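Local coordinates for glycosyl hydrolase family 2, TIM barrel domain protein (Parabacteroides merdae ATCC 43184, PDB 6DXU), which probably hydrolyses beta-D-glucuronides as a gut bacterial beta-glucuronidase of glycoside hydrolase family 2, at residues I760-E772 with S789-I801. Sequence-based numbering, arbitrary orientation.
Sequences IRCLSSKKQITFE and SRKVQAYNGRALI. With BCN (bicine), chain L.
With CG held beside its own backbone N (chi1 -65°), the ring of Phe771 slides past the side chain of Ile801, whose CG2 is lodged between backbone N and carbonyl carbon. This methyl lies over one ring face in a CH-pi contact, 3.7 Å from the Phe771 centroid, while CG2 of Ile769 lies over the rim of the opposite face and Ala799 CB reaches the ring edge. Ile769 turns its CD1 onto the two alanines: the contact with Ala799 CB is tight at 3.5 Å, and Ala794 CB follows close by. The backbones of 768-772 and 791-793 pair antiparallel, with Ile769 and Val792 on the face that carries these apolar groups. Ile769 and Val792 form the hydrogen-bonded pair, with Ile769 N giving a nearly straight bond to Val792 O (2.8 Å), and Phe771 N continues the ladder to Arg790 O.

Beyond the paired strands, the type I' turn of 795-798 meets the type I turn of 762-765. Asn796 ND2 donates to Leu763 O at 2.9 Å, the acceptor lying in the plane of the amide, and a water joins Ser765 O to Asn796 N. On the other sheet face, the extended Gln793 delivers NE2 to bicine, with weak bonds to O21 (2.9 Å) and O6; its amide has its strongest polar partner in Arg523, which also hydrogen-bonds the bicine.

Arg790 and Lys791 form salt bridges with Asp83. The contact unites the two sheets of the C-terminal beta-sandwich: 768-775 runs between 791-793 and 810-815, whose Val814 touches Ile769 and Phe771, while 798-804 belongs to the facing sheet beside 747-755.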
loop_
_atom_site.group_PDB
_atom_site.type_symbol
_atom_site.label_atom_id
_atom_site.label_comp_id
_atom_site.label_asym_id
_atom_site.label_seq_id
_atom_site.Cartn_x
_atom_site.Cartn_y
_atom_site.Cartn_z
ATOM N N ILE D 760 44.984 -56.187 -5.272
ATOM C CA ILE D 760 43.811 -56.899 -4.768
ATOM C C ILE D 760 42.639 -55.931 -4.660
ATOM O O ILE D 760 42.796 -54.808 -4.177
ATOM C CB ILE D 760 44.106 -57.561 -3.407
ATOM C CG1 ILE D 760 45.322 -58.494 -3.501
ATOM C CG2 ILE D 760 42.888 -58.358 -2.928
ATOM C CD1 ILE D 760 45.156 -59.566 -4.534
ATOM N N ARG D 761 41.455 -56.370 -5.095
ATOM C CA ARG D 761 40.268 -55.522 -5.012
ATOM C C ARG D 761 39.909 -55.243 -3.554
ATOM O O ARG D 761 39.779 -56.171 -2.747
ATOM C CB ARG D 761 39.094 -56.180 -5.728
ATOM C CG ARG D 761 39.284 -56.319 -7.225
ATOM C CD ARG D 761 38.182 -57.155 -7.841
ATOM N NE ARG D 761 38.242 -58.533 -7.367
ATOM C CZ ARG D 761 37.663 -59.563 -7.972
ATOM N NH1 ARG D 761 36.968 -59.381 -9.087
ATOM N NH2 ARG D 761 37.787 -60.779 -7.460
ATOM N N CYS D 762 39.715 -53.963 -3.229
ATOM C CA CYS D 762 39.348 -53.534 -1.876
ATOM C C CYS D 762 37.830 -53.602 -1.728
ATOM O O CYS D 762 37.119 -52.599 -1.821
ATOM C CB CYS D 762 39.850 -52.123 -1.608
ATOM S SG CYS D 762 41.629 -51.884 -1.818
ATOM N N LEU D 763 37.335 -54.800 -1.424
ATOM C CA LEU D 763 35.905 -55.060 -1.515
ATOM C C LEU D 763 35.075 -54.391 -0.421
ATOM O O LEU D 763 33.844 -54.422 -0.514
ATOM C CB LEU D 763 35.648 -56.563 -1.491
ATOM C CG LEU D 763 36.214 -57.297 -2.705
ATOM C CD1 LEU D 763 36.023 -58.798 -2.547
ATOM C CD2 LEU D 763 35.568 -56.777 -3.998
ATOM N N SER D 764 35.683 -53.811 0.609
ATOM C CA SER D 764 34.915 -53.125 1.640
ATOM C C SER D 764 35.035 -51.613 1.540
ATOM O O SER D 764 34.510 -50.894 2.410
ATOM C CB SER D 764 35.339 -53.602 3.030
ATOM O OG SER D 764 36.681 -53.250 3.275
ATOM N N SER D 765 35.682 -51.108 0.491
ATOM C CA SER D 765 35.953 -49.678 0.407
ATOM C C SER D 765 34.684 -48.867 0.159
ATOM O O SER D 765 33.847 -49.228 -0.687
ATOM C CB SER D 765 36.975 -49.390 -0.702
ATOM O OG SER D 765 37.202 -47.990 -0.800
ATOM N N LYS D 766 34.571 -47.751 0.884
ATOM C CA LYS D 766 33.544 -46.736 0.677
ATOM C C LYS D 766 34.120 -45.416 0.239
ATOM O O LYS D 766 33.443 -44.384 0.336
ATOM C CB LYS D 766 32.741 -46.496 1.925
ATOM C CG LYS D 766 32.052 -47.698 2.210
ATOM C CD LYS D 766 31.391 -47.547 3.507
ATOM C CE LYS D 766 30.388 -48.639 3.730
ATOM N NZ LYS D 766 29.409 -47.996 4.498
ATOM N N LYS D 767 35.348 -45.433 -0.264
ATOM C CA LYS D 767 36.061 -44.209 -0.604
ATOM C C LYS D 767 35.350 -43.439 -1.714
ATOM O O LYS D 767 34.816 -44.023 -2.661
ATOM C CB LYS D 767 37.472 -44.569 -1.048
ATOM C CG LYS D 767 38.513 -43.527 -0.701
ATOM C CD LYS D 767 39.908 -44.092 -0.993
ATOM C CE LYS D 767 40.923 -42.982 -1.160
ATOM N NZ LYS D 767 40.791 -42.014 -0.088
ATOM N N GLN D 768 35.352 -42.116 -1.605
ATOM C CA GLN D 768 34.691 -41.320 -2.624
ATOM C C GLN D 768 35.514 -41.282 -3.909
ATOM O O GLN D 768 36.733 -41.102 -3.887
ATOM C CB GLN D 768 34.428 -39.894 -2.130
ATOM C CG GLN D 768 33.459 -39.167 -3.076
ATOM C CD GLN D 768 33.191 -37.719 -2.715
ATOM O OE1 GLN D 768 32.072 -37.363 -2.337
ATOM N NE2 GLN D 768 34.203 -36.873 -2.859
ATOM N N ILE D 769 34.818 -41.436 -5.032
ATOM C CA ILE D 769 35.394 -41.419 -6.369
ATOM C C ILE D 769 34.789 -40.242 -7.130
ATOM O O ILE D 769 33.587 -39.973 -7.012
ATOM C CB ILE D 769 35.118 -42.743 -7.106
ATOM C CG1 ILE D 769 35.893 -43.877 -6.443
ATOM C CG2 ILE D 769 35.491 -42.634 -8.580
ATOM C CD1 ILE D 769 35.229 -45.213 -6.617
ATOM N N THR D 770 35.623 -39.548 -7.904
ATOM C CA THR D 770 35.220 -38.404 -8.716
ATOM C C THR D 770 35.504 -38.678 -10.190
ATOM O O THR D 770 36.626 -39.050 -10.550
ATOM C CB THR D 770 35.971 -37.150 -8.257
ATOM O OG1 THR D 770 35.615 -36.856 -6.904
ATOM C CG2 THR D 770 35.633 -35.937 -9.148
ATOM N N PHE D 771 34.497 -38.493 -11.041
ATOM C CA PHE D 771 34.642 -38.626 -12.486
ATOM C C PHE D 771 34.737 -37.254 -13.148
ATOM O O PHE D 771 34.003 -36.337 -12.778
ATOM C CB PHE D 771 33.446 -39.369 -13.069
ATOM C CG PHE D 771 33.330 -40.794 -12.616
ATOM C CD1 PHE D 771 34.010 -41.801 -13.287
ATOM C CD2 PHE D 771 32.544 -41.125 -11.521
ATOM C CE1 PHE D 771 33.895 -43.120 -12.894
ATOM C CE2 PHE D 771 32.428 -42.440 -11.113
ATOM C CZ PHE D 771 33.107 -43.441 -11.798
ATOM N N GLU D 772 35.629 -37.125 -14.141
ATOM C CA GLU D 772 35.702 -35.934 -14.989
ATOM C C GLU D 772 35.885 -36.377 -16.433
ATOM O O GLU D 772 36.382 -37.474 -16.700
ATOM C CB GLU D 772 36.852 -34.991 -14.597
ATOM C CG GLU D 772 36.752 -34.406 -13.202
ATOM C CD GLU D 772 37.868 -33.418 -12.883
ATOM O OE1 GLU D 772 38.786 -33.216 -13.720
ATOM O OE2 GLU D 772 37.824 -32.845 -11.775
ATOM N N SER D 789 26.375 -40.595 -10.846
ATOM C CA SER D 789 26.871 -39.526 -9.991
ATOM C C SER D 789 28.349 -39.284 -10.271
ATOM O O SER D 789 29.148 -40.226 -10.230
ATOM C CB SER D 789 26.659 -39.866 -8.507
ATOM O OG SER D 789 25.272 -39.913 -8.167
ATOM N N ARG D 790 28.719 -38.016 -10.514
ATOM C CA ARG D 790 30.116 -37.712 -10.814
ATOM C C ARG D 790 30.973 -37.639 -9.567
ATOM O O ARG D 790 32.198 -37.641 -9.682
ATOM C CB ARG D 790 30.243 -36.402 -11.603
ATOM C CG ARG D 790 29.862 -35.137 -10.848
ATOM C CD ARG D 790 29.965 -33.931 -11.768
ATOM N NE ARG D 790 29.588 -32.694 -11.085
ATOM C CZ ARG D 790 30.400 -32.000 -10.295
ATOM N NH1 ARG D 790 31.651 -32.414 -10.108
ATOM N NH2 ARG D 790 29.970 -30.886 -9.701
ATOM N N LYS D 791 30.356 -37.546 -8.390
ATOM C CA LYS D 791 31.027 -37.764 -7.112
ATOM C C LYS D 791 30.180 -38.757 -6.333
ATOM O O LYS D 791 28.981 -38.528 -6.144
ATOM C CB LYS D 791 31.195 -36.458 -6.332
ATOM C CG LYS D 791 32.193 -35.494 -6.977
ATOM C CD LYS D 791 32.458 -34.259 -6.107
ATOM C CE LYS D 791 33.458 -33.335 -6.802
ATOM N NZ LYS D 791 33.734 -32.118 -6.019
ATOM N N VAL D 792 30.773 -39.876 -5.931
ATOM C CA VAL D 792 29.989 -40.974 -5.356
ATOM C C VAL D 792 30.915 -41.830 -4.503
ATOM O O VAL D 792 32.074 -42.053 -4.861
ATOM C CB VAL D 792 29.296 -41.799 -6.464
ATOM C CG1 VAL D 792 30.335 -42.586 -7.309
ATOM C CG2 VAL D 792 28.245 -42.750 -5.869
ATOM N N GLN D 793 30.405 -42.301 -3.369
ATOM C CA GLN D 793 31.154 -43.260 -2.566
ATOM C C GLN D 793 31.173 -44.602 -3.280
ATOM O O GLN D 793 30.199 -44.985 -3.931
ATOM C CB GLN D 793 30.532 -43.423 -1.174
ATOM C CG GLN D 793 30.832 -42.304 -0.191
ATOM C CD GLN D 793 30.235 -42.586 1.179
ATOM O OE1 GLN D 793 29.934 -43.734 1.496
ATOM N NE2 GLN D 793 30.031 -41.538 1.988
ATOM N N ALA D 794 32.300 -45.304 -3.186
ATOM C CA ALA D 794 32.395 -46.615 -3.811
ATOM C C ALA D 794 31.407 -47.586 -3.170
ATOM O O ALA D 794 31.056 -47.464 -1.993
ATOM C CB ALA D 794 33.821 -47.165 -3.684
ATOM N N TYR D 795 30.948 -48.545 -3.957
ATOM C CA TYR D 795 30.177 -49.672 -3.444
ATOM C C TYR D 795 31.034 -50.922 -3.611
ATOM O O TYR D 795 31.269 -51.374 -4.735
ATOM C CB TYR D 795 28.821 -49.805 -4.134
ATOM C CG TYR D 795 28.759 -49.341 -5.572
ATOM C CD1 TYR D 795 28.582 -47.982 -5.901
ATOM C CD2 TYR D 795 28.840 -50.254 -6.596
ATOM C CE1 TYR D 795 28.510 -47.579 -7.244
ATOM C CE2 TYR D 795 28.771 -49.868 -7.903
ATOM C CZ TYR D 795 28.611 -48.536 -8.227
ATOM O OH TYR D 795 28.541 -48.155 -9.546
ATOM N N ASN D 796 31.525 -51.446 -2.487
ATOM C CA ASN D 796 32.441 -52.588 -2.466
ATOM C C ASN D 796 33.652 -52.346 -3.370
ATOM O O ASN D 796 34.079 -53.209 -4.148
ATOM C CB ASN D 796 31.702 -53.871 -2.828
ATOM C CG ASN D 796 30.576 -54.165 -1.848
ATOM O OD1 ASN D 796 29.407 -54.170 -2.213
ATOM N ND2 ASN D 796 30.935 -54.385 -0.589
ATOM N N GLY D 797 34.214 -51.153 -3.231
ATOM C CA GLY D 797 35.408 -50.768 -3.951
ATOM C C GLY D 797 35.213 -50.435 -5.410
ATOM O O GLY D 797 36.209 -50.207 -6.109
ATOM N N ARG D 798 33.978 -50.396 -5.903
ATOM C CA ARG D 798 33.756 -50.126 -7.316
ATOM C C ARG D 798 32.824 -48.930 -7.502
ATOM O O ARG D 798 32.080 -48.540 -6.598
ATOM C CB ARG D 798 33.243 -51.367 -8.037
ATOM C CG ARG D 798 31.794 -51.427 -8.282
ATOM C CD ARG D 798 31.489 -52.761 -8.968
ATOM N NE ARG D 798 30.065 -53.076 -8.894
ATOM C CZ ARG D 798 29.468 -53.486 -7.781
ATOM N NH1 ARG D 798 30.179 -53.626 -6.654
ATOM N NH2 ARG D 798 28.164 -53.745 -7.791
ATOM N N ALA D 799 32.921 -48.309 -8.676
ATOM C CA ALA D 799 31.993 -47.257 -9.061
ATOM C C ALA D 799 31.813 -47.318 -10.567
ATOM O O ALA D 799 32.779 -47.535 -11.305
ATOM C CB ALA D 799 32.491 -45.868 -8.636
ATOM N N LEU D 800 30.574 -47.137 -11.011
ATOM C CA LEU D 800 30.226 -47.159 -12.421
ATOM C C LEU D 800 29.621 -45.818 -12.817
ATOM O O LEU D 800 28.938 -45.173 -12.015
ATOM C CB LEU D 800 29.208 -48.268 -12.723
ATOM C CG LEU D 800 29.515 -49.704 -12.291
ATOM C CD1 LEU D 800 28.240 -50.550 -12.261
ATOM C CD2 LEU D 800 30.490 -50.300 -13.251
ATOM N N ILE D 801 29.842 -45.418 -14.071
ATOM C CA ILE D 801 29.129 -44.278 -14.642
ATOM C C ILE D 801 29.030 -44.499 -16.147
ATOM O O ILE D 801 29.871 -45.177 -16.747
ATOM C CB ILE D 801 29.808 -42.926 -14.290
ATOM C CG1 ILE D 801 28.829 -41.752 -14.471
ATOM C CG2 ILE D 801 31.079 -42.705 -15.114
ATOM C CD1 ILE D 801 29.339 -40.453 -13.856
HETATM N N1 BCN L . 28.041 -42.616 5.695
HETATM C C1 BCN L . 29.139 -42.458 6.630
HETATM C C2 BCN L . 30.449 -42.377 5.850
HETATM O O21 BCN L . 30.462 -42.687 4.631
HETATM O O22 BCN L . 31.508 -42.006 6.425
HETATM C C3 BCN L . 27.518 -43.971 5.832
HETATM C C4 BCN L . 28.412 -44.989 5.119
HETATM O O4 BCN L . 28.608 -44.603 3.785
HETATM C C5 BCN L . 26.978 -41.682 6.065
HETATM C C6 BCN L . 27.053 -40.416 5.213
HETATM O O6 BCN L . 27.776 -40.700 4.044
HETATM O O HOH W 1 31.274 -49.929 -0.102
HETATM O O HOH W 2 33.398 -34.113 -11.286
#